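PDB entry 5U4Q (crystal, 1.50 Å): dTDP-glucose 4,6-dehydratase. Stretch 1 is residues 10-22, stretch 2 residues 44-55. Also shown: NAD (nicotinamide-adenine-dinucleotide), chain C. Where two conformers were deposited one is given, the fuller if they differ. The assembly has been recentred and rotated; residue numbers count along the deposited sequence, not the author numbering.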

# COMPACT_ATOMS: atom_id res chain seq x y z
N GLY A 10 16.55 0.44 -10.95
CA GLY A 10 16.23 1.66 -11.70
C GLY A 10 17.51 2.34 -12.14
O GLY A 10 17.53 3.55 -12.35
N ALA A 11 18.58 1.56 -12.31
CA ALA A 11 19.91 2.10 -12.61
C ALA A 11 20.06 2.80 -13.94
O ALA A 11 21.01 3.57 -14.10
CB ALA A 11 20.94 0.97 -12.52
N ALA A 12 19.16 2.55 -14.89
CA ALA A 12 19.18 3.28 -16.18
C ALA A 12 18.33 4.54 -16.13
O ALA A 12 18.31 5.30 -17.11
CB ALA A 12 18.71 2.40 -17.32
N GLY A 13 17.65 4.74 -15.00
CA GLY A 13 16.83 5.92 -14.78
C GLY A 13 17.64 7.06 -14.23
O GLY A 13 18.81 6.94 -13.98
N PHE A 14 16.98 8.20 -14.04
CA PHE A 14 17.63 9.42 -13.60
C PHE A 14 18.38 9.31 -12.29
O PHE A 14 19.60 9.43 -12.24
CB PHE A 14 16.56 10.53 -13.53
CG PHE A 14 17.03 11.86 -12.96
CD1 PHE A 14 18.30 12.35 -13.13
CD2 PHE A 14 16.08 12.69 -12.34
CE1 PHE A 14 18.66 13.60 -12.64
CE2 PHE A 14 16.43 13.94 -11.86
CZ PHE A 14 17.72 14.39 -12.00
N ILE A 15 17.66 9.07 -11.21
CA ILE A 15 18.29 9.05 -9.91
C ILE A 15 19.22 7.83 -9.78
O ILE A 15 20.34 7.96 -9.32
CB ILE A 15 17.25 9.13 -8.77
CG1 ILE A 15 16.43 10.42 -8.93
CG2 ILE A 15 17.93 9.10 -7.41
CD1 ILE A 15 15.35 10.58 -7.90
N GLY A 16 18.74 6.65 -10.20
CA GLY A 16 19.55 5.42 -10.10
C GLY A 16 20.86 5.50 -10.83
O GLY A 16 21.89 5.03 -10.32
N PHE A 17 20.86 6.12 -12.01
CA PHE A 17 22.12 6.30 -12.74
C PHE A 17 23.12 7.07 -11.88
O PHE A 17 24.27 6.67 -11.69
CB PHE A 17 21.89 7.05 -14.06
CG PHE A 17 23.12 7.71 -14.58
CD1 PHE A 17 24.19 6.95 -15.06
CD2 PHE A 17 23.25 9.09 -14.57
CE1 PHE A 17 25.34 7.56 -15.51
CE2 PHE A 17 24.40 9.70 -15.03
CZ PHE A 17 25.45 8.93 -15.49
N HIS A 18 22.69 8.22 -11.35
CA HIS A 18 23.57 9.02 -10.54
C HIS A 18 24.07 8.35 -9.28
O HIS A 18 25.25 8.51 -8.91
CB HIS A 18 22.92 10.38 -10.20
CG HIS A 18 22.85 11.33 -11.34
ND1 HIS A 18 23.84 12.25 -11.61
CD2 HIS A 18 21.88 11.53 -12.26
CE1 HIS A 18 23.46 12.98 -12.65
NE2 HIS A 18 22.29 12.56 -13.07
N ILE A 19 23.21 7.56 -8.63
CA ILE A 19 23.61 6.85 -7.43
C ILE A 19 24.63 5.77 -7.82
O ILE A 19 25.68 5.67 -7.20
CB ILE A 19 22.41 6.22 -6.69
CG1 ILE A 19 21.44 7.32 -6.21
CG2 ILE A 19 22.88 5.35 -5.52
CD1 ILE A 19 22.03 8.31 -5.29
N ALA A 20 24.34 5.01 -8.87
CA ALA A 20 25.29 3.97 -9.30
C ALA A 20 26.65 4.58 -9.67
O ALA A 20 27.70 4.08 -9.28
CB ALA A 20 24.74 3.22 -10.47
N GLN A 21 26.63 5.69 -10.41
CA GLN A 21 27.87 6.33 -10.82
C GLN A 21 28.72 6.77 -9.60
O GLN A 21 29.94 6.57 -9.55
CB GLN A 21 27.55 7.54 -11.72
CG GLN A 21 28.76 8.31 -12.22
CD GLN A 21 28.33 9.47 -13.07
OE1 GLN A 21 27.63 10.42 -12.59
NE2 GLN A 21 28.71 9.43 -14.32
N ARG A 22 28.06 7.36 -8.61
CA ARG A 22 28.76 7.81 -7.41
C ARG A 22 29.36 6.62 -6.65
O ARG A 22 30.50 6.68 -6.19
CB ARG A 22 27.82 8.63 -6.53
CG ARG A 22 28.40 9.05 -5.20
CD ARG A 22 29.61 9.97 -5.30
NE ARG A 22 30.12 10.25 -3.95
CZ ARG A 22 29.67 11.22 -3.16
NH1 ARG A 22 28.72 12.05 -3.57
NH2 ARG A 22 30.17 11.36 -1.94
N LEU A 44 17.64 7.42 -24.08
CA LEU A 44 18.19 8.19 -22.97
C LEU A 44 18.64 7.24 -21.84
O LEU A 44 19.70 7.42 -21.26
CB LEU A 44 17.18 9.25 -22.49
CG LEU A 44 17.59 10.07 -21.27
CD1 LEU A 44 18.89 10.80 -21.52
CD2 LEU A 44 16.47 11.03 -20.94
N LYS A 45 17.79 6.27 -21.51
CA LYS A 45 18.15 5.24 -20.53
C LYS A 45 19.43 4.49 -20.96
O LYS A 45 20.31 4.26 -20.15
CB LYS A 45 16.99 4.28 -20.30
CG LYS A 45 15.79 4.95 -19.65
CD LYS A 45 14.63 3.98 -19.46
CE LYS A 45 13.46 4.71 -18.82
NZ LYS A 45 12.30 3.85 -18.53
N GLN A 46 19.52 4.13 -22.24
CA GLN A 46 20.73 3.44 -22.69
C GLN A 46 21.94 4.36 -22.62
O GLN A 46 23.04 3.90 -22.32
CB GLN A 46 20.59 2.88 -24.09
CG GLN A 46 21.78 2.01 -24.48
CD GLN A 46 21.92 0.76 -23.62
OE1 GLN A 46 22.95 0.55 -22.99
NE2 GLN A 46 20.86 -0.05 -23.57
N ALA A 47 21.76 5.65 -22.87
CA ALA A 47 22.87 6.59 -22.77
C ALA A 47 23.37 6.66 -21.32
O ALA A 47 24.57 6.76 -21.08
CB ALA A 47 22.49 7.99 -23.29
N ARG A 48 22.46 6.62 -20.35
CA ARG A 48 22.91 6.62 -18.97
C ARG A 48 23.69 5.34 -18.67
O ARG A 48 24.74 5.39 -18.07
CB ARG A 48 21.73 6.72 -18.02
CG ARG A 48 20.96 8.03 -18.13
CD ARG A 48 20.06 8.20 -16.91
NE ARG A 48 19.01 9.23 -17.04
CZ ARG A 48 17.76 9.00 -17.44
NH1 ARG A 48 17.32 7.79 -17.75
NH2 ARG A 48 16.89 10.01 -17.49
N LEU A 49 23.13 4.22 -19.11
CA LEU A 49 23.74 2.92 -18.89
C LEU A 49 25.15 2.84 -19.51
O LEU A 49 26.04 2.20 -18.94
CB LEU A 49 22.80 1.85 -19.42
CG LEU A 49 23.15 0.39 -19.22
CD1 LEU A 49 23.30 0.04 -17.75
CD2 LEU A 49 22.08 -0.47 -19.87
N ASP A 50 25.35 3.52 -20.64
CA ASP A 50 26.68 3.58 -21.30
C ASP A 50 27.73 4.28 -20.43
O ASP A 50 28.91 3.92 -20.47
CB ASP A 50 26.59 4.29 -22.64
CG ASP A 50 25.94 3.44 -23.71
OD1 ASP A 50 25.70 2.24 -23.49
OD2 ASP A 50 25.67 3.99 -24.78
N ARG A 51 27.28 5.24 -19.62
CA ARG A 51 28.18 5.98 -18.73
C ARG A 51 28.47 5.29 -17.41
O ARG A 51 29.18 5.82 -16.57
CB ARG A 51 27.61 7.36 -18.47
CG ARG A 51 27.48 8.12 -19.76
CD ARG A 51 26.86 9.46 -19.52
NE ARG A 51 27.74 10.36 -18.80
CZ ARG A 51 28.63 11.15 -19.40
NH1 ARG A 51 28.74 11.15 -20.72
NH2 ARG A 51 29.39 11.95 -18.67
N LEU A 52 27.90 4.10 -17.24
CA LEU A 52 28.20 3.25 -16.09
C LEU A 52 29.14 2.11 -16.46
O LEU A 52 29.28 1.16 -15.68
CB LEU A 52 26.93 2.66 -15.49
CG LEU A 52 25.93 3.70 -14.93
CD1 LEU A 52 24.68 2.99 -14.49
CD2 LEU A 52 26.56 4.45 -13.77
N ALA A 53 29.81 2.21 -17.60
CA ALA A 53 30.78 1.17 -18.01
C ALA A 53 32.04 1.29 -17.15
O ALA A 53 32.92 2.10 -17.41
CB ALA A 53 31.13 1.30 -19.50
N TYR A 54 32.06 0.51 -16.08
CA TYR A 54 33.18 0.42 -15.17
C TYR A 54 33.38 -1.06 -14.90
O TYR A 54 32.43 -1.83 -14.89
CB TYR A 54 32.84 1.09 -13.83
CG TYR A 54 32.78 2.60 -13.82
CD1 TYR A 54 31.71 3.29 -14.38
CD2 TYR A 54 33.76 3.36 -13.18
CE1 TYR A 54 31.65 4.68 -14.34
CE2 TYR A 54 33.70 4.73 -13.13
CZ TYR A 54 32.64 5.39 -13.71
OH TYR A 54 32.58 6.76 -13.68
N PRO A 55 34.62 -1.47 -14.60
CA PRO A 55 34.84 -2.89 -14.34
C PRO A 55 34.04 -3.43 -13.14
O PRO A 55 33.69 -4.63 -13.14
CB PRO A 55 36.35 -2.99 -14.09
CG PRO A 55 36.83 -1.59 -13.93
CD PRO A 55 35.85 -0.69 -14.59
PA NAD C . 13.07 7.23 -13.79
O1A NAD C . 14.05 8.03 -14.54
O2A NAD C . 11.75 6.81 -14.43
O5B NAD C . 13.84 5.92 -13.23
C5B NAD C . 13.20 4.74 -12.76
C4B NAD C . 13.75 3.56 -13.54
O4B NAD C . 13.02 2.42 -13.05
C3B NAD C . 13.53 3.66 -15.04
O3B NAD C . 14.74 3.67 -15.82
C2B NAD C . 12.63 2.45 -15.33
O2B NAD C . 12.93 1.81 -16.58
C1B NAD C . 12.82 1.54 -14.12
N9A NAD C . 11.67 0.66 -13.85
C8A NAD C . 10.37 1.04 -13.75
N7A NAD C . 9.60 -0.03 -13.53
C5A NAD C . 10.40 -1.10 -13.48
C6A NAD C . 10.20 -2.56 -13.31
N6A NAD C . 8.99 -3.08 -13.13
N1A NAD C . 11.29 -3.31 -13.34
C2A NAD C . 12.53 -2.83 -13.54
N3A NAD C . 12.79 -1.52 -13.72
C4A NAD C . 11.75 -0.64 -13.70
O3 NAD C . 12.61 7.97 -12.43
PN NAD C . 13.51 8.60 -11.26
O1N NAD C . 14.94 8.27 -11.40
O2N NAD C . 13.01 10.04 -11.16
O5D NAD C . 12.88 7.82 -10.03
C5D NAD C . 13.61 7.02 -9.10
C4D NAD C . 12.69 6.80 -7.91
O4D NAD C . 12.53 8.04 -7.18
C3D NAD C . 11.27 6.30 -8.18
O3D NAD C . 10.94 5.35 -7.17
C2D NAD C . 10.40 7.52 -7.99
O2D NAD C . 9.06 7.20 -7.54
C1D NAD C . 11.16 8.31 -6.95
N1N NAD C . 10.92 9.76 -7.06
C2N NAD C . 11.55 10.55 -7.96
C3N NAD C . 11.31 11.93 -8.03
C7N NAD C . 11.98 12.88 -9.03
O7N NAD C . 11.82 14.10 -8.91
N7N NAD C . 12.71 12.46 -10.07
C4N NAD C . 10.37 12.48 -7.19
C5N NAD C . 9.72 11.66 -6.27
C6N NAD C . 9.99 10.30 -6.23
O HOH W 1 30.52 7.78 -15.49
O HOH W 2 28.47 11.29 -16.25

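Gly 10 to Gly 13 form a type I turn, closed by Gly 13 N to Gly 10 O at 2.9 Å, and Gly 13 serves as N-cap of the helix that begins at Phe 14. Stretch 2 arrives as a helix, 44-50, and leaves it through a second type I turn, Asp 50 to Ala 53. The backbones come closest at Ala 12 and Lys 45, whose CA atoms lie 4.9 Å apart; further along, the CA atoms of Gln 21 and Leu 52 are 6.1 Å apart. Ala 12 CB sits 3.9 Å from Lys 45 CB, and Ala 12 O takes a CA-H...O contact from Lys 45 CA at 3.4 Å.

That same carbonyl anchors the contact's one direct hydrogen bond: Arg 48 NH1 donates to Ala 12 O at 2.8 Å, with the oxygen near the guanidinium plane. Over one face of the guanidinium lie Phe 14 N and Gly 13 C, so the flat group lies against the start of the helix while its edge satisfies the loop carbonyl.

The glycines and helix start also serve the cofactor. Phe 14 N donates to NAD O1A at 3.0 Å and Ile 15 N to NAD O1N at 2.8 Å, using amides that the first turn of a helix leaves free. An ideal CB on Gly 13 would lie 1.9 Å from NAD O5B. From stretch 2, Lys 45 extends its chain away from stretch 1, and its NZ donates to NAD O2B at 2.9 Å; both stretches thus hold the same ligand.

Beyond the arginine the contact turns apolar. Phe 17 points toward stretch 2 and lays one ring face over Arg 48 CA, while its CD1 meets Leu 52 CD2 at 3.7 Å. Leu 52 starts sideways, but its end comes nearer, bringing CD2 within 4.0 Å of Ala 20 CB and 3.8 Å of Gln 21 CB.

At the more exposed end, water takes over from direct bonding. Gln 21 NE2 is 4.3 Å from Arg 51 O, and water 1 bridges them, accepting from Gln 21 NE2 at 2.7 Å and donating to Arg 51 O at 2.6 Å; it also bonds Tyr 54 OH at 2.9 Å. Water 2 accepts from Gln 21 NE2 and from Arg 51 NH2, each at 2.7 Å. The rule is graded: close backbones and a buried arginine near the cofactor, then hydrocarbon, then a hydrated polar edge.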